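Local coordinates for outer membrane porin protein 32 (Delftia acidovorans, PDB 2FGQ) that forms anion-selective channels across the bacterial outer membrane as a homotrimeric porin, at residues L29-G43 with G54-G66. Numbering follows the deposited sequence.
With CA (calcium ion), chain C; SO4 (sulfate ion), chain G.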
ATOM      1  N   LEU A  29      -4.120  19.384 -11.422  1.00 10.30           N
ATOM      2  CA  LEU A  29      -2.887  19.104 -10.705  1.00  9.46           C
ATOM      3  C   LEU A  29      -2.512  17.682 -11.116  1.00  9.40           C
ATOM      4  O   LEU A  29      -3.285  16.771 -10.888  1.00 10.32           O
ATOM      5  CB  LEU A  29      -3.065  19.219  -9.187  1.00 10.01           C
ATOM      6  CG  LEU A  29      -1.722  19.288  -8.434  1.00  9.27           C
ATOM      7  CD1 LEU A  29      -1.158  20.700  -8.545  1.00 12.73           C
ATOM      8  CD2 LEU A  29      -1.858  18.840  -7.015  1.00  9.84           C
ATOM      9  N   GLY A  30      -1.362  17.504 -11.708  1.00 10.57           N
ATOM     10  CA  GLY A  30      -0.874  16.211 -12.117  1.00 10.05           C
ATOM     11  C   GLY A  30       0.485  15.904 -11.530  1.00  9.72           C
ATOM     12  O   GLY A  30       0.962  16.544 -10.609  1.00 10.15           O
ATOM     13  N   THR A  31       1.105  14.846 -12.046  1.00  8.90           N
ATOM     14  CA  THR A  31       2.356  14.353 -11.498  1.00  9.63           C
ATOM     15  C   THR A  31       3.353  13.967 -12.549  1.00 10.43           C
ATOM     16  O   THR A  31       3.000  13.731 -13.724  1.00 10.25           O
ATOM     17  CB  THR A  31       2.106  13.132 -10.564  1.00 10.32           C
ATOM     18  OG1 THR A  31       1.556  12.023 -11.320  1.00 11.50           O
ATOM     19  CG2 THR A  31       1.151  13.477  -9.417  1.00 11.41           C
ATOM     20  N   SER A  32       4.615  13.881 -12.120  1.00  9.98           N
ATOM     21  CA  SER A  32       5.608  13.121 -12.849  1.00 11.40           C
ATOM     22  C   SER A  32       5.867  13.685 -14.250  1.00 11.58           C
ATOM     23  O   SER A  32       5.954  12.951 -15.241  1.00 12.69           O
ATOM     24  CB  SER A  32       5.193  11.650 -12.843  1.00 11.76           C
ATOM     25  OG  SER A  32       5.215  11.133 -11.526  1.00 11.77           O
ATOM     26  N   GLY A  33       6.066  15.003 -14.318  1.00 11.63           N
ATOM     27  CA  GLY A  33       6.329  15.675 -15.581  1.00 12.15           C
ATOM     28  C   GLY A  33       7.774  15.647 -16.019  1.00 12.67           C
ATOM     29  O   GLY A  33       8.035  15.681 -17.217  1.00 14.44           O
ATOM     30  N   ALA A  34       8.704  15.642 -15.066  1.00 12.12           N
ATOM     31  CA  ALA A  34      10.155  15.640 -15.332  1.00 12.69           C
ATOM     32  C   ALA A  34      10.793  14.281 -14.969  1.00 13.02           C
ATOM     33  O   ALA A  34      11.622  13.765 -15.698  1.00 13.99           O
ATOM     34  CB  ALA A  34      10.842  16.772 -14.597  1.00 13.46           C
ATOM     35  N   SER A  35      10.403  13.693 -13.847  1.00 12.19           N
ATOM     36  CA  SER A  35      10.787  12.317 -13.478  1.00 12.36           C
ATOM     37  C   SER A  35       9.599  11.652 -12.853  1.00 11.87           C
ATOM     38  O   SER A  35       8.798  12.311 -12.192  1.00 12.54           O
ATOM     39  CB  SER A  35      11.922  12.318 -12.467  1.00 13.10           C
ATOM     40  OG  SER A  35      13.100  12.917 -12.969  1.00 16.20           O
ATOM     41  N   THR A  36       9.488  10.350 -13.005  1.00 11.73           N
ATOM     42  CA  THR A  36       8.404   9.657 -12.332  1.00 12.06           C
ATOM     43  C   THR A  36       8.563   9.707 -10.821  1.00 12.15           C
ATOM     44  O   THR A  36       9.599   9.365 -10.278  1.00 12.16           O
ATOM     45  CB  THR A  36       8.277   8.221 -12.830  1.00 12.41           C
ATOM     46  OG1 THR A  36       8.137   8.217 -14.266  1.00 15.18           O
ATOM     47  CG2 THR A  36       7.049   7.536 -12.228  1.00 14.07           C
ATOM     48  N   SER A  37       7.508  10.156 -10.162  1.00  9.56           N
ATOM     49  CA  SER A  37       7.478  10.193  -8.705  1.00  9.58           C
ATOM     50  C   SER A  37       7.534   8.790  -8.157  1.00 10.05           C
ATOM     51  O   SER A  37       6.923   7.888  -8.706  1.00 11.61           O
ATOM     52  CB  SER A  37       6.209  10.855  -8.175  1.00 10.34           C
ATOM     53  OG  SER A  37       6.004  12.138  -8.664  1.00 11.08           O
ATOM     54  N   ARG A  38       8.297   8.622  -7.090  1.00  8.89           N
ATOM     55  CA  ARG A  38       8.542   7.284  -6.562  1.00  8.77           C
ATOM     56  C   ARG A  38       8.962   7.305  -5.120  1.00  9.47           C
ATOM     57  O   ARG A  38       9.403   8.330  -4.592  1.00  9.64           O
ATOM     58  CB  ARG A  38       9.653   6.610  -7.410  1.00 10.37           C
ATOM     59  CG  ARG A  38      11.045   7.165  -7.167  1.00 10.88           C
ATOM     60  CD  ARG A  38      12.048   6.873  -8.293  1.00 11.92           C
ATOM     61  NE  ARG A  38      11.674   7.590  -9.488  1.00 12.20           N
ATOM     62  CZ  ARG A  38      12.357   7.578 -10.621  1.00 12.93           C
ATOM     63  NH1 ARG A  38      13.434   6.802 -10.754  1.00 13.96           N
ATOM     64  NH2 ARG A  38      11.965   8.339 -11.634  1.00 13.50           N
ATOM     65  N   LEU A  39       8.875   6.128  -4.508  1.00 10.12           N
ATOM     66  CA  LEU A  39       9.336   5.889  -3.135  1.00  9.54           C
ATOM     67  C   LEU A  39       9.936   4.485  -3.139  1.00 10.43           C
ATOM     68  O   LEU A  39       9.321   3.583  -3.637  1.00 10.07           O
ATOM     69  CB  LEU A  39       8.196   6.019  -2.135  1.00 10.58           C
ATOM     70  CG  LEU A  39       8.558   5.688  -0.688  1.00 12.25           C
ATOM     71  CD1 LEU A  39       9.520   6.685  -0.120  1.00 13.92           C
ATOM     72  CD2 LEU A  39       7.293   5.690   0.143  1.00 13.27           C
ATOM     73  N   GLY A  40      11.147   4.341  -2.622  1.00  9.39           N
ATOM     74  CA  GLY A  40      11.817   3.060  -2.641  1.00 10.58           C
ATOM     75  C   GLY A  40      12.814   2.861  -1.540  1.00 11.26           C
ATOM     76  O   GLY A  40      13.240   3.786  -0.838  1.00 11.10           O
ATOM     77  N   LEU A  41      13.202   1.592  -1.415  1.00 10.21           N
ATOM     78  CA  LEU A  41      14.234   1.161  -0.509  1.00 12.14           C
ATOM     79  C   LEU A  41      15.152   0.263  -1.300  1.00 11.69           C
ATOM     80  O   LEU A  41      14.676  -0.588  -2.020  1.00 12.15           O
ATOM     81  CB  LEU A  41      13.618   0.355   0.622  1.00 13.84           C
ATOM     82  CG  LEU A  41      12.668   1.069   1.576  1.00 20.58           C
ATOM     83  CD1 LEU A  41      11.525   1.818   0.952  1.00 29.99           C
ATOM     84  CD2 LEU A  41      12.105   0.077   2.569  1.00 23.21           C
ATOM     85  N   ARG A  42      16.448   0.417  -1.116  1.00 11.54           N
ATOM     86  CA  ARG A  42      17.412  -0.459  -1.767  1.00 11.87           C
ATOM     87  C   ARG A  42      18.575  -0.719  -0.878  1.00 11.35           C
ATOM     88  O   ARG A  42      18.892   0.043   0.028  1.00 14.08           O
ATOM     89  CB  ARG A  42      17.869   0.137  -3.085  1.00 13.15           C
ATOM     90  CG  ARG A  42      18.539   1.463  -2.951  1.00 15.35           C
ATOM     91  CD  ARG A  42      18.875   2.124  -4.350  1.00 20.60           C
ATOM     92  NE  ARG A  42      19.438   3.462  -4.141  1.00 25.77           N
ATOM     93  CZ  ARG A  42      19.062   4.602  -4.732  1.00 33.54           C
ATOM     94  NH1 ARG A  42      18.127   4.675  -5.688  1.00 34.72           N
ATOM     95  NH2 ARG A  42      19.692   5.712  -4.384  1.00 36.49           N
ATOM     96  N   GLY A  43      19.217  -1.852  -1.079  1.00 11.67           N
ATOM     97  CA  GLY A  43      20.377  -2.138  -0.282  1.00 12.55           C
ATOM     98  C   GLY A  43      21.328  -3.045  -1.000  1.00 12.54           C
ATOM     99  O   GLY A  43      20.956  -3.730  -1.933  1.00 14.48           O
ATOM    100  N   GLY A  54      21.875  -7.806  -3.380  1.00 11.45           N
ATOM    101  CA  GLY A  54      21.121  -6.552  -3.360  1.00 12.33           C
ATOM    102  C   GLY A  54      19.644  -6.812  -3.327  1.00 10.01           C
ATOM    103  O   GLY A  54      19.171  -7.875  -3.661  1.00 11.38           O
ATOM    104  N   PHE A  55      18.898  -5.774  -2.946  1.00  9.99           N
ATOM    105  CA  PHE A  55      17.472  -5.772  -3.152  1.00 10.04           C
ATOM    106  C   PHE A  55      17.038  -4.349  -3.491  1.00  9.91           C
ATOM    107  O   PHE A  55      17.758  -3.404  -3.209  1.00 11.20           O
ATOM    108  CB  PHE A  55      16.731  -6.299  -1.912  1.00 10.62           C
ATOM    109  CG  PHE A  55      16.608  -5.300  -0.827  1.00 12.60           C
ATOM    110  CD1 PHE A  55      15.485  -4.487  -0.735  1.00 14.08           C
ATOM    111  CD2 PHE A  55      17.668  -5.061   0.037  1.00 13.76           C
ATOM    112  CE1 PHE A  55      15.402  -3.498   0.217  1.00 14.92           C
ATOM    113  CE2 PHE A  55      17.560  -4.053   1.033  1.00 15.38           C
ATOM    114  CZ  PHE A  55      16.421  -3.285   1.094  1.00 14.60           C
ATOM    115  N   TRP A  56      15.863  -4.227  -4.092  1.00  8.93           N
ATOM    116  CA  TRP A  56      15.350  -2.929  -4.498  1.00  8.70           C
ATOM    117  C   TRP A  56      13.843  -3.013  -4.577  1.00  8.87           C
ATOM    118  O   TRP A  56      13.292  -3.860  -5.304  1.00 11.10           O
ATOM    119  CB  TRP A  56      15.966  -2.638  -5.869  1.00  9.54           C
ATOM    120  CG  TRP A  56      15.755  -1.260  -6.384  1.00 11.82           C
ATOM    121  CD1 TRP A  56      14.573  -0.583  -6.525  1.00 11.55           C
ATOM    122  CD2 TRP A  56      16.770  -0.396  -6.874  1.00 10.95           C
ATOM    123  NE1 TRP A  56      14.808   0.639  -7.102  1.00 12.16           N
ATOM    124  CE2 TRP A  56      16.139   0.791  -7.313  1.00 12.38           C
ATOM    125  CE3 TRP A  56      18.155  -0.500  -6.991  1.00 13.42           C
ATOM    126  CZ2 TRP A  56      16.845   1.890  -7.837  1.00 13.21           C
ATOM    127  CZ3 TRP A  56      18.861   0.586  -7.529  1.00 13.69           C
ATOM    128  CH2 TRP A  56      18.207   1.756  -7.956  1.00 14.04           C
ATOM    129  N   LEU A  57      13.162  -2.180  -3.797  1.00  8.85           N
ATOM    130  CA  LEU A  57      11.700  -2.141  -3.752  1.00  9.81           C
ATOM    131  C   LEU A  57      11.315  -0.702  -4.079  1.00  9.41           C
ATOM    132  O   LEU A  57      11.742   0.217  -3.388  1.00 12.56           O
ATOM    133  CB  LEU A  57      11.171  -2.474  -2.357  1.00  9.64           C
ATOM    134  CG  LEU A  57      11.471  -3.886  -1.890  1.00 10.59           C
ATOM    135  CD1 LEU A  57      11.129  -4.013  -0.422  1.00 14.36           C
ATOM    136  CD2 LEU A  57      10.743  -4.900  -2.700  1.00 15.97           C
ATOM    137  N   GLU A  58      10.540  -0.489  -5.146  1.00  8.61           N
ATOM    138  CA  GLU A  58      10.180   0.860  -5.551  1.00  8.78           C
ATOM    139  C   GLU A  58       8.780   0.892  -6.130  1.00  8.10           C
ATOM    140  O   GLU A  58       8.390   0.071  -6.944  1.00  9.02           O
ATOM    141  CB  GLU A  58      11.174   1.333  -6.575  1.00  9.11           C
ATOM    142  CG  GLU A  58      10.986   2.734  -7.101  1.00  9.38           C
ATOM    143  CD  GLU A  58      11.982   3.106  -8.189  1.00 12.77           C
ATOM    144  OE1 GLU A  58      13.184   2.809  -8.037  1.00 14.31           O
ATOM    145  OE2 GLU A  58      11.573   3.772  -9.173  1.00 14.70           O
ATOM    146  N   GLY A  59       8.034   1.917  -5.724  1.00  8.93           N
ATOM    147  CA  GLY A  59       6.694   2.162  -6.219  1.00  9.16           C
ATOM    148  C   GLY A  59       6.464   3.596  -6.613  1.00  8.74           C
ATOM    149  O   GLY A  59       7.137   4.496  -6.128  1.00  9.73           O
ATOM    150  N   GLU A  60       5.493   3.764  -7.497  1.00  8.15           N
ATOM    151  CA  GLU A  60       5.154   5.107  -7.962  1.00  8.81           C
ATOM    152  C   GLU A  60       4.352   5.845  -6.884  1.00  8.94           C
ATOM    153  O   GLU A  60       3.584   5.268  -6.102  1.00  9.15           O
ATOM    154  CB  GLU A  60       4.297   5.031  -9.223  1.00  8.58           C
ATOM    155  CG  GLU A  60       4.067   6.367  -9.902  1.00 11.03           C
ATOM    156  CD  GLU A  60       3.552   6.309 -11.327  1.00 11.91           C
ATOM    157  OE1 GLU A  60       3.487   5.209 -11.932  1.00 14.85           O
ATOM    158  OE2 GLU A  60       3.273   7.427 -11.872  1.00 13.25           O
ATOM    159  N   ILE A  61       4.602   7.153  -6.840  1.00  9.19           N
ATOM    160  CA  ILE A  61       3.864   8.093  -6.013  1.00  8.95           C
ATOM    161  C   ILE A  61       2.963   8.949  -6.878  1.00  8.68           C
ATOM    162  O   ILE A  61       3.362   9.423  -7.920  1.00  9.79           O
ATOM    163  CB  ILE A  61       4.857   8.961  -5.193  1.00  9.40           C
ATOM    164  CG1 ILE A  61       5.587   8.083  -4.180  1.00 10.84           C
ATOM    165  CG2 ILE A  61       4.188  10.176  -4.563  1.00 11.47           C
ATOM    166  CD1 ILE A  61       4.744   7.585  -3.049  1.00 12.02           C
ATOM    167  N   PHE A  62       1.755   9.184  -6.412  1.00  9.11           N
ATOM    168  CA  PHE A  62       0.774  10.043  -7.036  1.00  8.94           C
ATOM    169  C   PHE A  62       0.379  11.138  -6.059  1.00 10.13           C
ATOM    170  O   PHE A  62      -0.560  10.970  -5.268  1.00 10.36           O
ATOM    171  CB  PHE A  62      -0.464   9.223  -7.480  1.00  9.37           C
ATOM    172  CG  PHE A  62      -0.145   8.076  -8.398  1.00  9.84           C
ATOM    173  CD1 PHE A  62      -0.065   8.258  -9.783  1.00 13.46           C
ATOM    174  CD2 PHE A  62       0.117   6.837  -7.886  1.00 11.75           C
ATOM    175  CE1 PHE A  62       0.239   7.188 -10.642  1.00 13.13           C
ATOM    176  CE2 PHE A  62       0.430   5.781  -8.708  1.00 11.99           C
ATOM    177  CZ  PHE A  62       0.497   5.951 -10.098  1.00 11.85           C
ATOM    178  N   GLY A  63       1.131  12.235  -6.066  1.00  9.31           N
ATOM    179  CA  GLY A  63       0.971  13.271  -5.064  1.00 10.07           C
ATOM    180  C   GLY A  63      -0.338  14.002  -5.165  1.00  9.60           C
ATOM    181  O   GLY A  63      -0.818  14.524  -4.169  1.00 11.07           O
ATOM    182  N   ASP A  64      -0.972  14.009  -6.321  1.00  9.19           N
ATOM    183  CA  ASP A  64      -2.254  14.706  -6.458  1.00 10.27           C
ATOM    184  C   ASP A  64      -3.427  14.028  -5.744  1.00 10.08           C
ATOM    185  O   ASP A  64      -4.383  14.704  -5.386  1.00  9.80           O
ATOM    186  CB  ASP A  64      -2.593  15.002  -7.921  1.00  9.11           C
ATOM    187  CG  ASP A  64      -2.695  13.754  -8.797  1.00  9.61           C
ATOM    188  OD1 ASP A  64      -2.121  12.670  -8.498  1.00 11.62           O
ATOM    189  OD2 ASP A  64      -3.430  13.824  -9.825  1.00 11.21           O
ATOM    190  N   ASP A  65      -3.336  12.719  -5.513  1.00 10.35           N
ATOM    191  CA  ASP A  65      -4.387  11.984  -4.835  1.00 10.18           C
ATOM    192  C   ASP A  65      -3.945  11.083  -3.702  1.00 10.23           C
ATOM    193  O   ASP A  65      -4.741  10.291  -3.211  1.00 11.02           O
ATOM    194  CB  ASP A  65      -5.324  11.289  -5.811  1.00 11.69           C
ATOM    195  CG  ASP A  65      -4.750  10.038  -6.419  1.00 14.78           C
ATOM    196  OD1 ASP A  65      -3.691   9.524  -6.003  1.00 14.34           O
ATOM    197  OD2 ASP A  65      -5.387   9.461  -7.320  1.00 20.58           O
ATOM    198  N   GLY A  66      -2.713  11.266  -3.230  1.00 10.17           N
ATOM    199  CA  GLY A  66      -2.239  10.479  -2.102  1.00 10.30           C
ATOM    200  C   GLY A  66      -2.199   8.999  -2.341  1.00 10.43           C
ATOM    201  O   GLY A  66      -2.435   8.241  -1.426  1.00 11.19           O
TER
HETATM  202 CA    CA C 501      -5.131  15.276 -10.689  1.00 10.48          CA
HETATM  203  S   SO4 G 601      14.473   7.995 -13.928  1.00 71.87           S
HETATM  204  O1  SO4 G 601      14.267   9.412 -13.524  1.00 71.27           O
HETATM  205  O2  SO4 G 601      15.287   7.943 -15.209  1.00 70.45           O
HETATM  206  O3  SO4 G 601      15.121   7.229 -12.801  1.00 71.61           O
HETATM  207  O4  SO4 G 601      13.162   7.347 -14.141  1.00 72.40           O
HETATM  208  O   HOH W   1       3.102   9.797 -10.647  1.00 11.90           O
HETATM  209  O   HOH W   2      -1.174  11.535 -10.973  1.00 12.77           O
HETATM  210  O   HOH W   3       3.644  13.227  -7.158  1.00 10.30           O
HETATM  211  O   HOH W   4      14.820   4.865  -9.058  1.00 14.14           O
HETATM  212  O   HOH W   5      -6.343  13.179 -10.240  1.00 13.53           O
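Leu39 with Gly59, Leu41 with Leu57 and Gly43 with Phe55 each trade a pair of backbone hydrogen bonds, so strands 38-43 and 54-60 run antiparallel with axes 4.6 Å apart. Ile61 N adds one more bond, to Ser37 O, from above the carbonyl plane. On the face with Arg42, Trp56 and Glu58, Arg42 CD lies over the six-membered ring of Trp56, 3.7 Å from its centroid, a CH-pi contact. Trp56 NE1 donates in its ring plane to Glu58 OE1 at 2.9 Å. Glu58 OE2 makes a salt bridge with Arg75 and only a long one, 3.8 Å, with Arg38 NE, whose guanidinium turns no N-H toward it. Bent at chi3 (67°), Arg38 instead grips Thr36 O side-on through NE and NH2 and holds a sulfate, probably from the crystallisation liquor, NH1 to O3 being 2.7 Å; a leucine here would probably leave Thr36 O and the anion without these donors. The two segments lie on neighbouring hairpin strands of the 16-stranded porin barrel, and Thr36 OG1 hydrogen-bonds the bound D-malate. On the other face, Phe55 lays its ring against Gly43 N and stacks on Phe332 of the third subunit. Where the strands part, one water links Thr31 OG1, Ser32 OG, Ile61 O and Glu60 OE2, which also salt-bridges Lys308. Beyond it, Leu29 O and Asp64 OD2, each 2.4 Å from calcium, share it with Gly309 and with Asn136 and Glu158 of the second subunit.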